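Local coordinates for protein neuraminidase (Influenza A virus, PDB 4GDI) that is a neuraminidase-like viral surface protein, a tetrameric beta-propeller predicted to cleave terminal sialic acid although its putative active site has diverged, at residues E77-K81 and E94-R100; S101-C105 and R146-C152; G290-Q295 and S307-F313. All blocks are in the same frame, centred on the assembly; numbering follows the deposited sequence.

Contact 1 (E77-K81 and E94-R100)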
ATOM      1  N   GLU A  77      -8.929  -8.465 -22.754  1.00 28.00           N
ATOM      2  CA  GLU A  77      -8.104  -7.277 -22.625  1.00 32.48           C
ATOM      3  C   GLU A  77      -8.706  -6.268 -21.673  1.00 17.68           C
ATOM      4  O   GLU A  77      -9.857  -5.844 -21.843  1.00 24.39           O
ATOM      5  CB  GLU A  77      -7.889  -6.636 -23.997  1.00 37.46           C
ATOM      6  CG  GLU A  77      -7.300  -7.598 -25.002  1.00 45.21           C
ATOM      7  CD  GLU A  77      -6.833  -6.917 -26.272  1.00 49.21           C
ATOM      8  OE1 GLU A  77      -5.677  -6.447 -26.298  1.00 56.51           O
ATOM      9  OE2 GLU A  77      -7.614  -6.871 -27.246  1.00 55.86           O
ATOM     10  N   SER A  78      -7.899  -5.858 -20.701  1.00 22.25           N
ATOM     11  CA  SER A  78      -8.308  -4.829 -19.746  1.00 20.16           C
ATOM     12  C   SER A  78      -7.237  -3.761 -19.562  1.00 28.61           C
ATOM     13  O   SER A  78      -6.028  -4.030 -19.617  1.00 16.21           O
ATOM     14  CB  SER A  78      -8.649  -5.466 -18.394  1.00 23.97           C
ATOM     15  OG  SER A  78      -9.840  -6.241 -18.480  1.00 31.53           O
ATOM     16  N   LEU A  79      -7.714  -2.540 -19.354  1.00 23.32           N
ATOM     17  CA  LEU A  79      -6.886  -1.393 -19.045  1.00 23.13           C
ATOM     18  C   LEU A  79      -6.556  -1.352 -17.546  1.00 24.79           C
ATOM     19  O   LEU A  79      -7.448  -1.499 -16.702  1.00 24.11           O
ATOM     20  CB  LEU A  79      -7.666  -0.127 -19.421  1.00 22.95           C
ATOM     21  CG  LEU A  79      -7.065   1.201 -18.985  1.00 27.45           C
ATOM     22  CD1 LEU A  79      -5.808   1.522 -19.810  1.00 22.90           C
ATOM     23  CD2 LEU A  79      -8.127   2.299 -19.107  1.00 23.10           C
ATOM     24  N   TYR A  80      -5.288  -1.106 -17.234  1.00 21.69           N
ATOM     25  CA  TYR A  80      -4.788  -1.012 -15.865  1.00 27.57           C
ATOM     26  C   TYR A  80      -4.045   0.301 -15.719  1.00 28.53           C
ATOM     27  O   TYR A  80      -3.662   0.916 -16.712  1.00 26.97           O
ATOM     28  CB  TYR A  80      -3.762  -2.122 -15.556  1.00 22.49           C
ATOM     29  CG  TYR A  80      -4.306  -3.518 -15.389  1.00 19.98           C
ATOM     30  CD1 TYR A  80      -4.867  -4.201 -16.461  1.00 26.64           C
ATOM     31  CD2 TYR A  80      -4.219  -4.174 -14.162  1.00 30.45           C
ATOM     32  CE1 TYR A  80      -5.351  -5.493 -16.306  1.00 31.57           C
ATOM     33  CE2 TYR A  80      -4.699  -5.465 -13.997  1.00 26.91           C
ATOM     34  CZ  TYR A  80      -5.269  -6.117 -15.070  1.00 30.92           C
ATOM     35  OH  TYR A  80      -5.735  -7.402 -14.913  1.00 33.87           O
ATOM     36  N   LYS A  81      -3.813   0.717 -14.480  1.00 22.99           N
ATOM     37  CA  LYS A  81      -2.886   1.802 -14.231  1.00 24.24           C
ATOM     38  C   LYS A  81      -2.028   1.528 -13.010  1.00 27.80           C
ATOM     39  O   LYS A  81      -2.450   0.873 -12.046  1.00 24.30           O
ATOM     40  CB  LYS A  81      -3.599   3.144 -14.103  1.00 31.00           C
ATOM     41  CG  LYS A  81      -4.248   3.416 -12.765  1.00 35.43           C
ATOM     42  CD  LYS A  81      -4.535   4.908 -12.626  1.00 27.90           C
ATOM     43  CE  LYS A  81      -5.418   5.215 -11.421  1.00 37.82           C
ATOM     44  NZ  LYS A  81      -5.333   6.660 -11.033  1.00 52.21           N
ATOM     45  N   GLU A  94      -3.830  -1.289 -10.676  1.00 22.97           N
ATOM     46  CA  GLU A  94      -5.278  -1.332 -10.533  1.00 30.32           C
ATOM     47  C   GLU A  94      -5.906  -1.622 -11.888  1.00 28.67           C
ATOM     48  O   GLU A  94      -5.572  -0.979 -12.876  1.00 28.65           O
ATOM     49  CB  GLU A  94      -5.773   0.015 -10.009  1.00 27.49           C
ATOM     50  CG  GLU A  94      -7.255   0.235 -10.099  1.00 37.69           C
ATOM     51  CD  GLU A  94      -7.667   1.626  -9.652  1.00 52.80           C
ATOM     52  OE1 GLU A  94      -6.769   2.440  -9.352  1.00 52.36           O
ATOM     53  OE2 GLU A  94      -8.887   1.901  -9.606  1.00 52.15           O
ATOM     54  N   MET A  95      -6.814  -2.586 -11.938  1.00 25.45           N
ATOM     55  CA  MET A  95      -7.594  -2.816 -13.150  1.00 23.00           C
ATOM     56  C   MET A  95      -8.720  -1.780 -13.198  1.00 26.87           C
ATOM     57  O   MET A  95      -9.446  -1.620 -12.229  1.00 32.76           O
ATOM     58  CB  MET A  95      -8.165  -4.231 -13.174  1.00 25.56           C
ATOM     59  CG  MET A  95      -8.981  -4.525 -14.429  1.00 29.79           C
ATOM     60  SD  MET A  95     -10.052  -5.972 -14.240  1.00 36.69           S
ATOM     61  CE  MET A  95      -8.927  -7.320 -14.543  1.00 34.18           C
ATOM     62  N   ILE A  96      -8.844  -1.068 -14.316  1.00 21.65           N
ATOM     63  CA  ILE A  96      -9.805   0.034 -14.431  1.00 25.13           C
ATOM     64  C   ILE A  96     -11.083  -0.337 -15.185  1.00 28.47           C
ATOM     65  O   ILE A  96     -12.183  -0.134 -14.676  1.00 26.20           O
ATOM     66  CB  ILE A  96      -9.173   1.258 -15.122  1.00 26.02           C
ATOM     67  CG1 ILE A  96      -7.999   1.794 -14.285  1.00 28.52           C
ATOM     68  CG2 ILE A  96     -10.218   2.361 -15.305  1.00 20.40           C
ATOM     69  CD1 ILE A  96      -7.209   2.866 -14.970  1.00 35.61           C
ATOM     70  N   LEU A  97     -10.927  -0.843 -16.408  1.00 23.35           N
ATOM     71  CA  LEU A  97     -12.045  -1.226 -17.277  1.00 26.39           C
ATOM     72  C   LEU A  97     -11.545  -2.257 -18.284  1.00 25.08           C
ATOM     73  O   LEU A  97     -10.346  -2.329 -18.545  1.00 28.22           O
ATOM     74  CB  LEU A  97     -12.579  -0.011 -18.056  1.00 19.82           C
ATOM     75  CG  LEU A  97     -13.515   0.998 -17.375  1.00 24.35           C
ATOM     76  CD1 LEU A  97     -13.683   2.180 -18.274  1.00 32.89           C
ATOM     77  CD2 LEU A  97     -14.889   0.401 -17.053  1.00 27.81           C
ATOM     78  N   PRO A  98     -12.458  -3.047 -18.868  1.00 26.72           N
ATOM     79  CA  PRO A  98     -12.078  -3.845 -20.037  1.00 22.08           C
ATOM     80  C   PRO A  98     -11.855  -2.923 -21.232  1.00 23.33           C
ATOM     81  O   PRO A  98     -12.569  -1.925 -21.360  1.00 23.98           O
ATOM     82  CB  PRO A  98     -13.303  -4.735 -20.284  1.00 24.25           C
ATOM     83  CG  PRO A  98     -14.427  -4.032 -19.628  1.00 29.12           C
ATOM     84  CD  PRO A  98     -13.863  -3.269 -18.474  1.00 28.66           C
ATOM     85  N   GLY A  99     -10.879  -3.233 -22.074  1.00 24.49           N
ATOM     86  CA  GLY A  99     -10.602  -2.411 -23.242  1.00 28.56           C
ATOM     87  C   GLY A  99      -9.436  -2.901 -24.078  1.00 29.52           C
ATOM     88  O   GLY A  99      -8.485  -3.476 -23.538  1.00 22.79           O
ATOM     89  N   ARG A 100      -9.528  -2.672 -25.392  1.00 26.74           N
ATOM     90  CA  ARG A 100      -8.472  -3.035 -26.345  1.00 30.29           C
ATOM     91  C   ARG A 100      -7.621  -1.813 -26.700  1.00 29.91           C
ATOM     92  O   ARG A 100      -6.442  -1.933 -27.044  1.00 24.30           O
ATOM     93  CB  ARG A 100      -9.081  -3.594 -27.634  1.00 27.20           C
ATOM     94  CG  ARG A 100     -10.109  -4.699 -27.418  1.00 42.50           C
ATOM     95  CD  ARG A 100     -10.731  -5.130 -28.744  1.00 47.91           C
ATOM     96  NE  ARG A 100      -9.850  -6.012 -29.499  1.00 69.99           N
ATOM     97  CZ  ARG A 100      -9.881  -7.340 -29.436  1.00 89.74           C
ATOM     98  NH1 ARG A 100     -10.757  -7.963 -28.655  1.00 86.33           N
ATOM     99  NH2 ARG A 100      -9.032  -8.052 -30.166  1.00 98.80           N
TER
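Y80 and M95 pack against each other on one face of the antiparallel hairpin formed by strands 78-83 and 94-98. M95 CB lies over the Y80 ring, 4.0 Å from its centroid, in a CH-pi contact. M95 CG is anti to the backbone N (chi1 -180°), and the chain then bends at chi3. This brings M95 CE to 3.2 Å from Y80 OH and leaves the sulfur oblique to the ring, a Met-aromatic contact. F28 of a second subunit packs on Y80, and H25 of that subunit on M95, so this buried side also faces the tetramer interface.

The hairpin contains a classic beta bulge. I96 and L97 both face L79. L79 N donates to L97 O and I96 N donates to L79 O, each at 2.8 Å. Two residues of 94-98 thus stand opposite one residue, L79, and the register shifts by one before Y80 and M95. K81 and E94 follow with a reciprocal pair of backbone bonds.

The side toward K81, E94 and I96 is looser and more open to solvent. I96 CD1 touches K81 CB at 3.7 Å, with the two side chains at about a right angle. K81 and E94 run side by side, but K81 NZ stays 4.8 Å from E94 OE1, too far for contact. The K81 ammonium instead makes a cation-pi contact with F54.

At the far end the chain leaves the hairpin, and G99 N bonds E77 O. E77 OE2 sits over the centre of the R100 guanidinium face, 3.2 Å from R100 CZ, with the two planes 88° apart. No N-H points at this oxygen. The salt bridge to R100 NE therefore rests on charge alone. E77 OE1 has its own salt bridge to R43. The carboxylate is therefore probably held by directed bonding at one oxygen and mainly by charge at the other.

Contact 2 (S101-C105 and R146-C152)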
ATOM      1  N   SER A 101      -8.246  -0.638 -26.656  1.00 24.00           N
ATOM      2  CA  SER A 101      -7.523   0.612 -26.748  1.00 24.90           C
ATOM      3  C   SER A 101      -8.140   1.598 -25.765  1.00 25.30           C
ATOM      4  O   SER A 101      -9.257   1.396 -25.275  1.00 23.72           O
ATOM      5  CB  SER A 101      -7.542   1.169 -28.170  1.00 20.14           C
ATOM      6  OG  SER A 101      -8.851   1.525 -28.613  1.00 21.98           O
ATOM      7  N   SER A 102      -7.420   2.666 -25.472  1.00 21.40           N
ATOM      8  CA  SER A 102      -7.886   3.580 -24.432  1.00 20.71           C
ATOM      9  C   SER A 102      -7.330   4.990 -24.518  1.00 22.80           C
ATOM     10  O   SER A 102      -6.418   5.285 -25.283  1.00 22.81           O
ATOM     11  CB  SER A 102      -7.551   3.006 -23.055  1.00 19.02           C
ATOM     12  OG  SER A 102      -6.206   3.275 -22.715  1.00 22.28           O
ATOM     13  N   SER A 103      -7.914   5.859 -23.708  1.00 26.50           N
ATOM     14  CA  SER A 103      -7.360   7.171 -23.464  1.00 25.32           C
ATOM     15  C   SER A 103      -7.839   7.595 -22.090  1.00 31.50           C
ATOM     16  O   SER A 103      -8.922   7.202 -21.660  1.00 23.79           O
ATOM     17  CB  SER A 103      -7.843   8.164 -24.515  1.00 23.57           C
ATOM     18  OG  SER A 103      -7.220   9.427 -24.334  1.00 23.05           O
ATOM     19  N   ALA A 104      -7.039   8.386 -21.395  1.00 20.33           N
ATOM     20  CA  ALA A 104      -7.411   8.847 -20.078  1.00 15.99           C
ATOM     21  C   ALA A 104      -6.842  10.233 -19.820  1.00 19.70           C
ATOM     22  O   ALA A 104      -5.823  10.624 -20.376  1.00 25.16           O
ATOM     23  CB  ALA A 104      -6.905   7.865 -19.008  1.00 24.18           C
ATOM     24  N   CYS A 105      -7.518  10.990 -18.976  1.00 19.31           N
ATOM     25  CA  CYS A 105      -7.044  12.323 -18.656  1.00 23.82           C
ATOM     26  C   CYS A 105      -7.789  12.826 -17.425  1.00 24.65           C
ATOM     27  O   CYS A 105      -8.994  12.570 -17.277  1.00 20.33           O
ATOM     28  CB  CYS A 105      -7.229  13.289 -19.846  1.00 24.12           C
ATOM     29  SG  CYS A 105      -8.856  13.247 -20.701  1.00 24.79           S
ATOM     30  N   ARG A 146     -11.387   3.113 -32.475  1.00 21.69           N
ATOM     31  CA  ARG A 146     -10.001   3.100 -32.035  1.00 25.91           C
ATOM     32  C   ARG A 146      -9.673   4.350 -31.231  1.00 24.06           C
ATOM     33  O   ARG A 146      -9.836   5.470 -31.709  1.00 25.07           O
ATOM     34  CB  ARG A 146      -9.065   2.997 -33.247  1.00 27.23           C
ATOM     35  CG  ARG A 146      -9.363   1.775 -34.118  1.00 26.15           C
ATOM     36  CD  ARG A 146      -8.392   1.634 -35.262  1.00 26.96           C
ATOM     37  NE  ARG A 146      -8.455   2.667 -36.294  1.00 27.97           N
ATOM     38  CZ  ARG A 146      -9.396   2.764 -37.233  1.00 26.93           C
ATOM     39  NH1 ARG A 146     -10.454   1.960 -37.229  1.00 29.96           N
ATOM     40  NH2 ARG A 146      -9.297   3.702 -38.166  1.00 23.50           N
ATOM     41  N   LEU A 147      -9.249   4.135 -29.990  1.00 20.86           N
ATOM     42  CA  LEU A 147      -8.711   5.196 -29.145  1.00 20.72           C
ATOM     43  C   LEU A 147      -7.186   5.285 -29.289  1.00 25.81           C
ATOM     44  O   LEU A 147      -6.532   4.289 -29.589  1.00 24.96           O
ATOM     45  CB  LEU A 147      -9.130   4.946 -27.701  1.00 19.51           C
ATOM     46  CG  LEU A 147     -10.632   5.194 -27.512  1.00 21.77           C
ATOM     47  CD1 LEU A 147     -11.232   4.514 -26.261  1.00 23.01           C
ATOM     48  CD2 LEU A 147     -10.870   6.694 -27.450  1.00 23.87           C
ATOM     49  N   PRO A 148      -6.611   6.479 -29.069  1.00 23.80           N
ATOM     50  CA  PRO A 148      -5.213   6.662 -29.492  1.00 25.38           C
ATOM     51  C   PRO A 148      -4.112   6.122 -28.569  1.00 22.97           C
ATOM     52  O   PRO A 148      -2.938   6.199 -28.940  1.00 25.15           O
ATOM     53  CB  PRO A 148      -5.087   8.177 -29.602  1.00 22.41           C
ATOM     54  CG  PRO A 148      -6.085   8.711 -28.624  1.00 24.83           C
ATOM     55  CD  PRO A 148      -7.228   7.740 -28.618  1.00 23.24           C
ATOM     56  N   ASN A 149      -4.465   5.582 -27.409  1.00 18.25           N
ATOM     57  CA  ASN A 149      -3.471   5.073 -26.470  1.00 18.88           C
ATOM     58  C   ASN A 149      -2.470   6.154 -26.088  1.00 23.98           C
ATOM     59  O   ASN A 149      -1.262   5.956 -26.086  1.00 20.27           O
ATOM     60  CB  ASN A 149      -2.787   3.825 -27.035  1.00 20.28           C
ATOM     61  CG  ASN A 149      -3.788   2.790 -27.484  1.00 27.17           C
ATOM     62  OD1 ASN A 149      -4.669   2.382 -26.714  1.00 23.01           O
ATOM     63  ND2 ASN A 149      -3.708   2.403 -28.744  1.00 24.00           N
ATOM     64  N   SER A 150      -3.016   7.315 -25.768  1.00 18.98           N
ATOM     65  CA  SER A 150      -2.246   8.424 -25.242  1.00 17.47           C
ATOM     66  C   SER A 150      -3.247   9.278 -24.481  1.00 20.11           C
ATOM     67  O   SER A 150      -4.450   9.137 -24.686  1.00 21.22           O
ATOM     68  CB  SER A 150      -1.640   9.231 -26.383  1.00 22.82           C
ATOM     69  OG  SER A 150      -0.620  10.102 -25.932  1.00 23.70           O
ATOM     70  N   GLU A 151      -2.776  10.163 -23.617  1.00 19.90           N
ATOM     71  CA  GLU A 151      -3.709  10.883 -22.763  1.00 19.20           C
ATOM     72  C   GLU A 151      -4.619  11.777 -23.566  1.00 21.38           C
ATOM     73  O   GLU A 151      -4.210  12.365 -24.572  1.00 22.76           O
ATOM     74  CB  GLU A 151      -2.998  11.703 -21.674  1.00 18.67           C
ATOM     75  CG  GLU A 151      -2.283  12.962 -22.123  1.00 20.07           C
ATOM     76  CD  GLU A 151      -1.772  13.789 -20.921  1.00 28.24           C
ATOM     77  OE1 GLU A 151      -2.113  13.431 -19.771  1.00 21.16           O
ATOM     78  OE2 GLU A 151      -1.036  14.781 -21.113  1.00 23.28           O
ATOM     79  N   CYS A 152      -5.861  11.888 -23.106  1.00 22.58           N
ATOM     80  CA  CYS A 152      -6.765  12.869 -23.679  1.00 18.98           C
ATOM     81  C   CYS A 152      -6.425  14.245 -23.083  1.00 23.99           C
ATOM     82  O   CYS A 152      -5.610  14.354 -22.172  1.00 22.29           O
ATOM     83  CB  CYS A 152      -8.251  12.469 -23.515  1.00 16.77           C
ATOM     84  SG  CYS A 152      -8.737  11.670 -21.987  1.00 22.07           S
TER
HETATM   85  O   HOH W   1      -4.412   1.885 -24.103  1.00 21.33           O
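The beta-propeller places strand 101-106 at one edge of a four-stranded antiparallel sheet, or blade. Segment 146-152, which leads from that blade into the next, runs beside this strand. It is irregular, and side chains supply much of the bonding.

At the start, S101 OG accepts a bond from L147 N at 3.0 Å. Next, S102 is gripped at both backbone polar atoms by N149. S102 N donates to N149 OD1 at 3.0 Å, from 30° out of the amide plane, and N149 N donates to S102 O. N149 has a left-handed backbone, and its side chain folds back to reach the strand. A water donates to the same OD1 and accepts from S102 OG, so two donors hold this amide oxygen. S102 OG is also bonded to Y45 OH.

Further on, S103 OG is anti to its own N (chi1 -176°) and donates to S150 O in the carbonyl plane, at 2.8 Å. E151 passes close to A104 O, but its carboxylate is turned to S47 OG and Q325 N. C152 N then donates to A104 O from above the carbonyl plane.

A covalent link ends the pairing and ties the loop to the blade in this buried region. C105 SG and C152 SG are joined at 2.0 Å, with a disulfide torsion of -96°.

Contact 3 (G290-Q295 and S307-F313)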
ATOM      1  N   GLY A 290      17.649   3.252 -31.395  1.00 25.08           N
ATOM      2  CA  GLY A 290      18.037   4.602 -31.025  1.00 24.57           C
ATOM      3  C   GLY A 290      16.849   5.549 -30.983  1.00 26.00           C
ATOM      4  O   GLY A 290      15.756   5.202 -31.415  1.00 28.55           O
ATOM      5  N   PHE A 291      17.072   6.749 -30.460  1.00 33.92           N
ATOM      6  CA  PHE A 291      16.055   7.799 -30.485  1.00 25.87           C
ATOM      7  C   PHE A 291      16.748   9.146 -30.505  1.00 23.82           C
ATOM      8  O   PHE A 291      17.639   9.428 -29.687  1.00 26.18           O
ATOM      9  CB  PHE A 291      15.130   7.691 -29.272  1.00 30.57           C
ATOM     10  CG  PHE A 291      13.742   8.232 -29.496  1.00 25.59           C
ATOM     11  CD1 PHE A 291      12.877   7.628 -30.389  1.00 24.79           C
ATOM     12  CD2 PHE A 291      13.284   9.312 -28.768  1.00 28.15           C
ATOM     13  CE1 PHE A 291      11.595   8.111 -30.576  1.00 25.90           C
ATOM     14  CE2 PHE A 291      11.990   9.796 -28.951  1.00 21.83           C
ATOM     15  CZ  PHE A 291      11.152   9.196 -29.852  1.00 25.08           C
ATOM     16  N   VAL A 292      16.326   9.988 -31.439  1.00 25.09           N
ATOM     17  CA  VAL A 292      16.986  11.262 -31.675  1.00 28.60           C
ATOM     18  C   VAL A 292      15.991  12.434 -31.661  1.00 24.51           C
ATOM     19  O   VAL A 292      14.964  12.410 -32.347  1.00 26.02           O
ATOM     20  CB  VAL A 292      17.729  11.218 -33.025  1.00 28.31           C
ATOM     21  CG1 VAL A 292      18.331  12.576 -33.359  1.00 39.25           C
ATOM     22  CG2 VAL A 292      18.807  10.152 -32.985  1.00 40.80           C
ATOM     23  N   LEU A 293      16.312  13.448 -30.869  1.00 19.89           N
ATOM     24  CA  LEU A 293      15.499  14.651 -30.753  1.00 21.83           C
ATOM     25  C   LEU A 293      16.211  15.785 -31.495  1.00 30.50           C
ATOM     26  O   LEU A 293      17.376  16.066 -31.227  1.00 34.86           O
ATOM     27  CB  LEU A 293      15.317  15.018 -29.282  1.00 25.01           C
ATOM     28  CG  LEU A 293      14.079  14.434 -28.582  1.00 26.86           C
ATOM     29  CD1 LEU A 293      12.828  15.202 -28.979  1.00 25.53           C
ATOM     30  CD2 LEU A 293      13.920  12.975 -28.926  1.00 27.85           C
ATOM     31  N   GLU A 294      15.526  16.420 -32.439  1.00 25.23           N
ATOM     32  CA  GLU A 294      16.126  17.523 -33.193  1.00 24.17           C
ATOM     33  C   GLU A 294      15.279  18.782 -33.116  1.00 32.41           C
ATOM     34  O   GLU A 294      14.056  18.747 -33.274  1.00 28.85           O
ATOM     35  CB  GLU A 294      16.346  17.109 -34.641  1.00 25.94           C
ATOM     36  CG  GLU A 294      17.382  15.985 -34.780  1.00 35.55           C
ATOM     37  CD  GLU A 294      17.560  15.512 -36.210  1.00 44.71           C
ATOM     38  OE1 GLU A 294      16.610  14.922 -36.765  1.00 57.12           O
ATOM     39  OE2 GLU A 294      18.656  15.723 -36.774  1.00 51.95           O
ATOM     40  N   GLN A 295      15.946  19.898 -32.855  1.00 26.97           N
ATOM     41  CA  GLN A 295      15.287  21.188 -32.757  1.00 19.67           C
ATOM     42  C   GLN A 295      15.321  21.943 -34.088  1.00 34.21           C
ATOM     43  O   GLN A 295      16.370  22.040 -34.732  1.00 29.78           O
ATOM     44  CB  GLN A 295      15.988  22.026 -31.699  1.00 21.32           C
ATOM     45  CG  GLN A 295      15.270  23.330 -31.383  1.00 24.61           C
ATOM     46  CD  GLN A 295      16.160  24.303 -30.628  1.00 34.71           C
ATOM     47  OE1 GLN A 295      17.301  24.519 -31.008  1.00 33.87           O
ATOM     48  NE2 GLN A 295      15.643  24.882 -29.555  1.00 31.80           N
ATOM     49  N   SER A 307      19.090  22.912 -35.381  1.00 31.91           N
ATOM     50  CA  SER A 307      20.150  23.450 -34.534  1.00 36.29           C
ATOM     51  C   SER A 307      20.562  22.379 -33.522  1.00 39.05           C
ATOM     52  O   SER A 307      21.416  21.539 -33.815  1.00 47.18           O
ATOM     53  CB  SER A 307      19.698  24.737 -33.847  1.00 40.46           C
ATOM     54  OG  SER A 307      18.399  24.587 -33.310  1.00 58.38           O
ATOM     55  N   LEU A 308      19.932  22.380 -32.353  1.00 38.66           N
ATOM     56  CA  LEU A 308      20.239  21.389 -31.324  1.00 35.42           C
ATOM     57  C   LEU A 308      19.861  19.991 -31.796  1.00 41.37           C
ATOM     58  O   LEU A 308      18.825  19.787 -32.430  1.00 38.20           O
ATOM     59  CB  LEU A 308      19.495  21.713 -30.037  1.00 40.90           C
ATOM     60  CG  LEU A 308      19.934  22.970 -29.291  1.00 47.18           C
ATOM     61  CD1 LEU A 308      18.937  23.296 -28.194  1.00 34.27           C
ATOM     62  CD2 LEU A 308      21.321  22.777 -28.713  1.00 50.43           C
ATOM     63  N   SER A 309      20.708  19.025 -31.482  1.00 38.47           N
ATOM     64  CA  SER A 309      20.421  17.645 -31.811  1.00 41.02           C
ATOM     65  C   SER A 309      20.917  16.734 -30.691  1.00 43.62           C
ATOM     66  O   SER A 309      22.036  16.877 -30.202  1.00 43.64           O
ATOM     67  CB  SER A 309      21.067  17.272 -33.137  1.00 41.49           C
ATOM     68  OG  SER A 309      20.800  15.922 -33.451  1.00 39.44           O
ATOM     69  N   TYR A 310      20.070  15.804 -30.276  1.00 30.39           N
ATOM     70  CA  TYR A 310      20.377  14.956 -29.136  1.00 28.27           C
ATOM     71  C   TYR A 310      20.069  13.503 -29.446  1.00 29.30           C
ATOM     72  O   TYR A 310      18.922  13.137 -29.686  1.00 34.25           O
ATOM     73  CB  TYR A 310      19.539  15.349 -27.932  1.00 29.47           C
ATOM     74  CG  TYR A 310      19.877  16.654 -27.282  1.00 30.84           C
ATOM     75  CD1 TYR A 310      21.047  16.809 -26.557  1.00 36.64           C
ATOM     76  CD2 TYR A 310      18.994  17.731 -27.352  1.00 33.57           C
ATOM     77  CE1 TYR A 310      21.343  18.008 -25.935  1.00 38.49           C
ATOM     78  CE2 TYR A 310      19.281  18.932 -26.735  1.00 28.75           C
ATOM     79  CZ  TYR A 310      20.456  19.066 -26.028  1.00 37.54           C
ATOM     80  OH  TYR A 310      20.737  20.264 -25.416  1.00 36.43           O
ATOM     81  N   GLU A 311      21.097  12.672 -29.407  1.00 31.35           N
ATOM     82  CA  GLU A 311      20.925  11.263 -29.633  1.00 35.45           C
ATOM     83  C   GLU A 311      20.729  10.658 -28.262  1.00 34.45           C
ATOM     84  O   GLU A 311      21.693  10.307 -27.588  1.00 35.01           O
ATOM     85  CB  GLU A 311      22.163  10.700 -30.331  1.00 38.16           C
ATOM     86  CG  GLU A 311      22.049   9.249 -30.736  1.00 37.84           C
ATOM     87  CD  GLU A 311      23.180   8.826 -31.663  1.00 51.84           C
ATOM     88  OE1 GLU A 311      23.559   9.625 -32.548  1.00 44.72           O
ATOM     89  OE2 GLU A 311      23.697   7.700 -31.502  1.00 55.69           O
ATOM     90  N   LEU A 312      19.473  10.574 -27.832  1.00 28.32           N
ATOM     91  CA  LEU A 312      19.160  10.107 -26.483  1.00 29.31           C
ATOM     92  C   LEU A 312      19.497   8.627 -26.312  1.00 25.54           C
ATOM     93  O   LEU A 312      19.983   8.203 -25.257  1.00 32.50           O
ATOM     94  CB  LEU A 312      17.685  10.345 -26.170  1.00 35.14           C
ATOM     95  CG  LEU A 312      17.257  11.813 -26.101  1.00 35.13           C
ATOM     96  CD1 LEU A 312      15.754  11.902 -25.744  1.00 28.07           C
ATOM     97  CD2 LEU A 312      18.113  12.583 -25.096  1.00 25.99           C
ATOM     98  N   PHE A 313      19.226   7.847 -27.353  1.00 26.94           N
ATOM     99  CA  PHE A 313      19.646   6.449 -27.404  1.00 28.94           C
ATOM    100  C   PHE A 313      20.296   6.203 -28.766  1.00 34.48           C
ATOM    101  O   PHE A 313      19.899   6.818 -29.756  1.00 35.57           O
ATOM    102  CB  PHE A 313      18.443   5.518 -27.238  1.00 26.73           C
ATOM    103  CG  PHE A 313      17.796   5.587 -25.881  1.00 32.15           C
ATOM    104  CD1 PHE A 313      18.303   4.859 -24.813  1.00 30.96           C
ATOM    105  CD2 PHE A 313      16.670   6.371 -25.675  1.00 36.93           C
ATOM    106  CE1 PHE A 313      17.699   4.923 -23.558  1.00 33.99           C
ATOM    107  CE2 PHE A 313      16.065   6.438 -24.427  1.00 32.01           C
ATOM    108  CZ  PHE A 313      16.578   5.713 -23.369  1.00 34.19           C
TER
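Q295 and S307 make the one side-chain hydrogen bond between these segments. S307 OG donates to Q295 OE1 at 2.6 Å, tilted 23° from the amide plane. Q295 CG is anti to the backbone N (chi1 -172°) and the chain stays extended, which carries the amide out beside S307. L308 lies alongside, pointing the same way, with CD1 3.5 Å from Q295 OE1. The backbones pair here too: Q295 N donates to L308 O, and S307 N to Q295 O.

L293 N donates to Y310 O and Y310 N to L293 O, each at 2.9 Å, in a hydrogen-bonded antiparallel pair. L293 CD2 meets L312 CD1 at 3.8 Å, where the second segment turns a corner. On the face of V292 and E311, V292 CG2 touches the aliphatic E311 CG at 4.0 Å, and S309 OG lies against E294 CG.

The antiparallel register shifts at F291, where L312 and F313 both face one residue in a classic beta bulge. F291 O accepts a straight bond from F313 N at 3.2 Å, on a lone pair, and a weak one from L312 N. F291 N returns a bond to F313 O. F291 CB meets the edge of the F313 ring.

Outer residues fix the polar ends: E311 has a salt bridge to K283, and Y310 OH bonds K19 O. Strand 309-311 is the edge of a three-stranded antiparallel sheet, with 289-296 in the middle and 277-281 beyond. F291, L312 and F313 pack against strand 338-346 of the neighbouring sheet.

The three contacts follow one another along the chain, and none nests in or crosses another. Contact 1 closes a short hairpin loop between strands 78-83 and 94-98. The chain then passes directly into strand 101-106, where contact 2 begins. Contact 2 closes a longer loop of 40 residues that includes the rest of that blade. Contacts 1 and 2 touch where L79 CD1 packs on S102 OG, 3.4 Å away, joining two successive sheets of the propeller. Contact 3 closes another short loop much later, between strands 289-296 and 309-311. Its centre is about 34 Å from that of contact 1, on the opposite side of the chain's centre.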